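Uricase (Bacillus fastidiosus, PDB 4R8X) probably catalyses the oxidation of urate to 5-hydroxyisourate, the first step in urate degradation to allantoin. Local coordinates at residues N20-L25 with A220-A225. Residues are numbered along the deposited sequence; the frame is centred on the assembly and turned at random.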
loop_
_atom_site.group_PDB
_atom_site.type_symbol
_atom_site.label_atom_id
_atom_site.label_comp_id
_atom_site.label_asym_id
_atom_site.label_seq_id
_atom_site.Cartn_x
_atom_site.Cartn_y
_atom_site.Cartn_z
ATOM N N ASN D 20 31.244 1.446 10.971
ATOM C CA ASN D 20 32.252 2.490 10.844
ATOM C C ASN D 20 31.651 3.760 10.247
ATOM O O ASN D 20 30.986 3.695 9.216
ATOM C CB ASN D 20 33.385 1.979 9.952
ATOM C CG ASN D 20 34.582 2.896 9.947
ATOM O OD1 ASN D 20 34.856 3.581 10.929
ATOM N ND2 ASN D 20 35.306 2.915 8.833
ATOM N N PRO D 21 31.863 4.916 10.899
ATOM C CA PRO D 21 31.277 6.134 10.330
ATOM C C PRO D 21 31.900 6.517 8.987
ATOM O O PRO D 21 33.083 6.278 8.738
ATOM C CB PRO D 21 31.581 7.205 11.391
ATOM C CG PRO D 21 31.773 6.442 12.657
ATOM C CD PRO D 21 32.437 5.156 12.237
ATOM N N LEU D 22 31.078 7.095 8.121
ATOM C CA LEU D 22 31.542 7.699 6.883
ATOM C C LEU D 22 31.884 9.157 7.192
ATOM O O LEU D 22 31.004 9.937 7.547
ATOM C CB LEU D 22 30.435 7.589 5.825
ATOM C CG LEU D 22 30.661 8.228 4.452
ATOM C CD1 LEU D 22 31.840 7.583 3.724
ATOM C CD2 LEU D 22 29.399 8.112 3.624
ATOM N N LYS D 23 33.162 9.515 7.091
ATOM C CA LYS D 23 33.609 10.864 7.440
ATOM C C LYS D 23 34.510 11.411 6.350
ATOM O O LYS D 23 35.184 10.645 5.679
ATOM C CB LYS D 23 34.420 10.849 8.740
ATOM C CG LYS D 23 33.644 10.518 9.994
ATOM C CD LYS D 23 34.550 10.633 11.210
ATOM C CE LYS D 23 33.812 10.293 12.488
ATOM N NZ LYS D 23 34.733 10.308 13.656
ATOM N N GLY D 24 34.547 12.729 6.187
ATOM C CA GLY D 24 35.499 13.340 5.271
ATOM C C GLY D 24 35.025 13.446 3.834
ATOM O O GLY D 24 35.823 13.386 2.895
ATOM N N LEU D 25 33.719 13.605 3.656
ATOM C CA LEU D 25 33.163 13.800 2.327
ATOM C C LEU D 25 33.588 15.155 1.761
ATOM O O LEU D 25 34.034 16.033 2.499
ATOM C CB LEU D 25 31.641 13.672 2.375
ATOM C CG LEU D 25 31.132 12.327 2.905
ATOM C CD1 LEU D 25 29.621 12.343 3.140
ATOM C CD2 LEU D 25 31.524 11.195 1.954
ATOM N N ALA D 220 36.846 11.269 0.385
ATOM C CA ALA D 220 36.887 12.487 -0.414
ATOM C C ALA D 220 36.373 12.222 -1.827
ATOM O O ALA D 220 35.901 13.135 -2.503
ATOM C CB ALA D 220 38.287 13.046 -0.459
ATOM N N ASN D 221 36.474 10.970 -2.265
ATOM C CA ASN D 221 36.018 10.571 -3.589
ATOM C C ASN D 221 34.686 9.837 -3.588
ATOM O O ASN D 221 34.230 9.394 -4.645
ATOM C CB ASN D 221 37.054 9.684 -4.268
ATOM C CG ASN D 221 38.374 10.376 -4.441
ATOM O OD1 ASN D 221 38.434 11.599 -4.572
ATOM N ND2 ASN D 221 39.449 9.601 -4.438
ATOM N N TYR D 222 34.081 9.684 -2.408
ATOM C CA TYR D 222 32.781 9.032 -2.286
ATOM C C TYR D 222 31.669 10.052 -2.396
ATOM O O TYR D 222 31.691 11.077 -1.713
ATOM C CB TYR D 222 32.642 8.285 -0.954
ATOM C CG TYR D 222 31.302 7.575 -0.858
ATOM C CD1 TYR D 222 31.076 6.408 -1.581
ATOM C CD2 TYR D 222 30.247 8.089 -0.093
ATOM C CE1 TYR D 222 29.869 5.752 -1.538
ATOM C CE2 TYR D 222 29.021 7.435 -0.045
ATOM C CZ TYR D 222 28.835 6.269 -0.783
ATOM O OH TYR D 222 27.634 5.606 -0.739
ATOM N N VAL D 223 30.695 9.761 -3.250
ATOM C CA VAL D 223 29.554 10.648 -3.418
ATOM C C VAL D 223 28.398 10.148 -2.559
ATOM O O VAL D 223 27.800 9.120 -2.849
ATOM C CB VAL D 223 29.124 10.736 -4.893
ATOM C CG1 VAL D 223 27.968 11.717 -5.057
ATOM C CG2 VAL D 223 30.304 11.164 -5.758
ATOM N N ALA D 224 28.084 10.879 -1.497
ATOM C CA ALA D 224 26.962 10.512 -0.640
ATOM C C ALA D 224 25.647 10.914 -1.297
ATOM O O ALA D 224 25.507 12.042 -1.794
ATOM C CB ALA D 224 27.096 11.162 0.733
ATOM N N ALA D 225 24.690 9.986 -1.310
ATOM C CA ALA D 225 23.361 10.255 -1.873
ATOM C C ALA D 225 22.729 11.498 -1.254
ATOM O O ALA D 225 22.007 12.225 -1.922
ATOM C CB ALA D 225 22.436 9.036 -1.715
#
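L22 opens the contact at the Y222 ring: its CD2 lies 3.8 Å from Y222 CE2 and equally near Y222 CD2, so one methyl spans the CD2-CE2 bond. The two side chains cross at about a right angle, and the methyl comes up obliquely at that side of the ring. The L22 bond from CA to CB points toward 220-225, and chi1 177° puts CG anti to the backbone N; backbone hydrogen bonds join L22 to K36 in a short, weakly bonded antiparallel pair. At G24 the chain turns with positive phi (87°), and its carbonyl meets A220. The 3.4 Å between G24 O and A220 N has too poor an angle for a hydrogen bond; that N-H is bonded to N218 OD1 instead. A weak CA-H...O contact from A220 CA to G24 O, at 3.6 Å, bends to 123° at the hydrogen. L25 then divides its two methyls. L25 CD2 reaches the tyrosine edge in the ring plane, 3.9 Å from Y222 CD2, with the two side chains side by side and pointing the same way, and L25 CD2 also lies 3.7 Å from Y222 O. L25 CD1 sits 3.7 Å from A224 CB. A224 is the N-cap residue of helix 225-238, and L25 also touches Q227 in its first turn. Y222 OH is hydrogen-bonded to E89 OE2 of helix 88-102. No hydrogen bond crosses between 20-25 and 220-225: buried apolar packing, with two leucine methyls converging on the CD2-CE2 side of Y222 and a third on A224, joins the two Uricase family regions away from the predicted urate-binding residues, while Y222 OH and A220 N bond elsewhere in the chain.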